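Local coordinates for protein replicative DNA helicase (Mycobacterium smegmatis, PDB 6OWN) that forms the splicing domain of an intein that probably excises itself from the replicative DNA helicase DnaB, a reaction inhibited reversibly by zinc, at residues 73-76 against 77-80; 18-21 against 22-26. All coordinates share one frame; numbering follows the deposited sequence.

Contact 1 of 2, residues 73-76 against 77-80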
loop_
_atom_site.group_PDB
_atom_site.type_symbol
_atom_site.label_atom_id
_atom_site.label_comp_id
_atom_site.label_asym_id
_atom_site.label_seq_id
_atom_site.Cartn_x
_atom_site.Cartn_y
_atom_site.Cartn_z
ATOM N N VAL A 73 -2.030 12.063 6.072
ATOM C CA VAL A 73 -1.578 10.690 6.258
ATOM C C VAL A 73 -2.317 10.076 7.436
ATOM O O VAL A 73 -2.362 10.653 8.529
ATOM C CB VAL A 73 -0.056 10.662 6.472
ATOM C CG1 VAL A 73 0.425 9.251 6.817
ATOM C CG2 VAL A 73 0.655 11.181 5.241
ATOM N N ARG A 74 -2.910 8.900 7.220
ATOM C CA ARG A 74 -3.536 8.133 8.290
ATOM C C ARG A 74 -2.975 6.719 8.304
ATOM O O ARG A 74 -2.743 6.129 7.245
ATOM C CB ARG A 74 -5.066 8.069 8.118
ATOM C CG ARG A 74 -5.761 9.416 8.213
ATOM C CD ARG A 74 -5.908 9.844 9.660
ATOM N NE ARG A 74 -6.568 11.138 9.813
ATOM C CZ ARG A 74 -5.932 12.306 9.819
ATOM N NH1 ARG A 74 -4.614 12.344 9.676
ATOM N NH2 ARG A 74 -6.610 13.436 9.975
ATOM N N ILE A 75 -2.771 6.165 9.494
ATOM C CA ILE A 75 -2.401 4.756 9.580
ATOM C C ILE A 75 -3.653 3.887 9.460
ATOM O O ILE A 75 -4.779 4.336 9.692
ATOM C CB ILE A 75 -1.622 4.450 10.871
ATOM C CG1 ILE A 75 -2.534 4.544 12.101
ATOM C CG2 ILE A 75 -0.417 5.387 11.013
ATOM C CD1 ILE A 75 -1.892 3.968 13.356
ATOM N N THR A 76 -3.445 2.627 9.056
ATOM C CA THR A 76 -4.565 1.715 8.815
ATOM C C THR A 76 -5.539 1.692 9.990
ATOM O O THR A 76 -6.762 1.724 9.798
ATOM C CB THR A 76 -4.053 0.296 8.530
ATOM O OG1 THR A 76 -3.079 0.318 7.472
ATOM C CG2 THR A 76 -5.207 -0.585 8.115
ATOM N N ALA A 77 -5.009 1.667 11.215
ATOM C CA ALA A 77 -5.817 1.608 12.429
ATOM C C ALA A 77 -6.692 2.838 12.630
ATOM O O ALA A 77 -7.523 2.838 13.543
ATOM C CB ALA A 77 -4.905 1.437 13.646
ATOM N N ASN A 78 -6.519 3.880 11.816
ATOM C CA ASN A 78 -7.298 5.105 11.903
ATOM C C ASN A 78 -8.130 5.360 10.662
ATOM O O ASN A 78 -8.839 6.372 10.606
ATOM C CB ASN A 78 -6.373 6.307 12.142
ATOM C CG ASN A 78 -5.900 6.395 13.574
ATOM O OD1 ASN A 78 -6.587 5.940 14.484
ATOM N ND2 ASN A 78 -4.718 6.982 13.784
ATOM N N LEU A 79 -8.034 4.497 9.655
ATOM C CA LEU A 79 -8.873 4.634 8.477
ATOM C C LEU A 79 -10.335 4.458 8.852
ATOM O O LEU A 79 -10.683 3.694 9.754
ATOM C CB LEU A 79 -8.497 3.594 7.426
ATOM C CG LEU A 79 -7.137 3.716 6.754
ATOM C CD1 LEU A 79 -7.023 2.608 5.717
ATOM C CD2 LEU A 79 -6.984 5.090 6.109
ATOM N N ARG A 80 -11.199 5.168 8.136
ATOM C CA ARG A 80 -12.634 5.017 8.307
ATOM C C ARG A 80 -13.275 4.974 6.934
ATOM O O ARG A 80 -12.812 5.643 6.006
ATOM C CB ARG A 80 -13.225 6.155 9.145
ATOM C CG ARG A 80 -13.252 5.853 10.634
ATOM C CD ARG A 80 -13.169 7.118 11.459
ATOM N NE ARG A 80 -14.433 7.846 11.471
ATOM C CZ ARG A 80 -15.347 7.732 12.428
ATOM N NH1 ARG A 80 -15.137 6.917 13.453
ATOM N NH2 ARG A 80 -16.473 8.434 12.362
#
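I75 and T76 end a strand and begin a short 3-10 turn, and each gives its carbonyl to the backbone N-H three residues further on. N78 N reaches I75 O at 2.8 Å with an N-H...O angle of 158°. L79 N reaches T76 O at 3.1 Å. Both donors stand above the plane of the carbonyl they meet.

The side chains split into two groups. The first joins I75 to A77 and N78. I75 CG1 sits between the backbone N and the carbonyl carbon (chi1 70°), which turns the chain end forward along the turn. CD1 then packs against A77 CB at 3.9 Å, and I75 CG1 passes N78 CG at 4.1 Å. N78 CB also lies 3.5 Å from I75 O.

The second group forms round L79. Its two methyl branches part. CD1 goes to the backbone of T76, 4.1 Å from T76 CA, while CD2 meets R74 CB at the same separation. R74 touches this group through its aliphatic base. Its chain bends at chi2 (-79°), and the guanidinium turns back along its own strand. There R74 NH1 donates to V73 O at 3.0 Å, with the acceptor close to the guanidinium plane.

T76 is buried. Its OG1 is hydrogen-bonded to W67 NE1 and to the backbone oxygens of D62 and H65, so the hydroxyl is well satisfied. The turn thus ends strand 72-75, which pairs with strand 66-69 in a two-stranded sheet. L79 tucks in beside W67 of that sheet and lies against V51 of strand 48-53 and I105 and V108 of strand 103-111.

Contact 2 of 2, residues 18-21 against 22-26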
loop_
_atom_site.group_PDB
_atom_site.type_symbol
_atom_site.label_atom_id
_atom_site.label_comp_id
_atom_site.label_asym_id
_atom_site.label_seq_id
_atom_site.Cartn_x
_atom_site.Cartn_y
_atom_site.Cartn_z
ATOM N N GLY A 18 5.947 -9.590 -1.458
ATOM C CA GLY A 18 6.848 -10.657 -1.048
ATOM C C GLY A 18 8.102 -10.743 -1.894
ATOM O O GLY A 18 9.164 -11.117 -1.389
ATOM N N ASP A 19 8.006 -10.372 -3.176
ATOM C CA ASP A 19 9.067 -10.548 -4.165
ATOM C C ASP A 19 9.895 -9.298 -4.435
ATOM O O ASP A 19 11.045 -9.419 -4.868
ATOM C CB ASP A 19 8.477 -11.005 -5.504
ATOM C CG ASP A 19 7.779 -12.341 -5.415
ATOM O OD1 ASP A 19 8.276 -13.229 -4.693
ATOM O OD2 ASP A 19 6.724 -12.502 -6.066
ATOM N N VAL A 20 9.347 -8.100 -4.233
ATOM C CA VAL A 20 10.028 -6.891 -4.676
ATOM C C VAL A 20 11.315 -6.701 -3.879
ATOM O O VAL A 20 11.363 -6.949 -2.669
ATOM C CB VAL A 20 9.082 -5.679 -4.559
ATOM C CG1 VAL A 20 8.702 -5.407 -3.094
ATOM C CG2 VAL A 20 9.696 -4.441 -5.205
ATOM N N ALA A 21 12.372 -6.272 -4.561
ATOM C CA ALA A 21 13.691 -6.138 -3.959
ATOM C C ALA A 21 14.173 -4.695 -4.031
ATOM O O ALA A 21 13.765 -3.927 -4.908
ATOM C CB ALA A 21 14.701 -7.058 -4.656
ATOM N N VAL A 22 15.047 -4.320 -3.094
ATOM C CA VAL A 22 15.691 -3.014 -3.186
ATOM C C VAL A 22 16.408 -2.916 -4.525
ATOM O O VAL A 22 17.050 -3.868 -4.980
ATOM C CB VAL A 22 16.653 -2.793 -2.009
ATOM C CG1 VAL A 22 17.424 -1.497 -2.179
ATOM C CG2 VAL A 22 15.883 -2.789 -0.692
ATOM N N GLY A 23 16.265 -1.773 -5.185
ATOM C CA GLY A 23 16.785 -1.583 -6.512
ATOM C C GLY A 23 15.786 -1.859 -7.613
ATOM O O GLY A 23 15.960 -1.345 -8.727
ATOM N N ASP A 24 14.755 -2.663 -7.338
ATOM C CA ASP A 24 13.630 -2.769 -8.255
ATOM C C ASP A 24 12.923 -1.423 -8.348
ATOM O O ASP A 24 13.188 -0.501 -7.571
ATOM C CB ASP A 24 12.625 -3.825 -7.792
ATOM C CG ASP A 24 13.161 -5.234 -7.893
ATOM O OD1 ASP A 24 14.300 -5.402 -8.367
ATOM O OD2 ASP A 24 12.439 -6.178 -7.495
ATOM N N HIS A 25 11.988 -1.331 -9.297
ATOM C CA HIS A 25 11.155 -0.150 -9.476
ATOM C C HIS A 25 9.685 -0.518 -9.335
ATOM O O HIS A 25 9.233 -1.526 -9.892
ATOM C CB HIS A 25 11.392 0.499 -10.848
ATOM C CG HIS A 25 12.682 1.249 -10.933
ATOM N ND1 HIS A 25 13.879 0.627 -11.210
ATOM C CD2 HIS A 25 12.971 2.560 -10.746
ATOM C CE1 HIS A 25 14.851 1.523 -11.206
ATOM N NE2 HIS A 25 14.326 2.705 -10.934
ATOM N N LEU A 26 8.952 0.301 -8.592
ATOM C CA LEU A 26 7.501 0.292 -8.538
ATOM C C LEU A 26 6.974 1.457 -9.377
ATOM O O LEU A 26 7.717 2.047 -10.170
ATOM C CB LEU A 26 7.045 0.368 -7.084
ATOM C CG LEU A 26 7.502 -0.819 -6.250
ATOM C CD1 LEU A 26 7.137 -0.608 -4.786
ATOM C CD2 LEU A 26 6.867 -2.090 -6.793
HETATM O O HOH W 1 12.543 -9.041 -7.346
#
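A21 and D24 are joined by two hydrogen bonds that run in opposite directions. D24 N donates to A21 O at 2.9 Å and closes a type II beta turn. The D24 side chain reaches back, and OD2 accepts A21 N at 2.9 Å with an N-H...O angle of 158°. The N-H comes from well above the carboxylate plane. The first torsion of D24 (chi1 -69°) puts CG beside its own backbone N and so brings OD2 to A21 N.

One water extends the polar set. It donates to D24 OD2 and to D19 O, each at 2.9 Å. OD2 therefore has two donors, which help fix the rotation of the carboxylate.

The apolar contacts centre on V20. Its CG2 meets D24 CB and, at 4.0 Å, L26 CD2. CG2 is thus placed between the turn and the first residues of the strand. V36 of strand 33-39 and V119 of strand 116-121 touch both V20 and L26.

G23 is the third residue of the turn. Its positive phi (94°) suits glycine, since a CB would jam against the preceding carbonyl. The A21-D24 turn leads into strand 25-27, at the edge of an antiparallel sheet. A Gly-Asp turn entering a strand in this way is familiar from Hint domains, the fold of intein splicing domains.

Overall arrangement
Contact 2 comes first in the chain and contact 1 follows without overlap. The two are turns at strand ends on opposite sides of the domain centre. Their centres are 25 Å apart, and their nearest atoms about 16 Å, so they do not touch. Each lies near a bound zinc ion. In contact 1 the side chain of A77 is about 5 Å from a bound zinc ion. In contact 2 the side chain of L26 is about 7 Å from a bound zinc ion. The gap between the contacts is too wide for these to be the same ion. V119, which packs on contact 2, belongs to a zinc site with C118 and Y128.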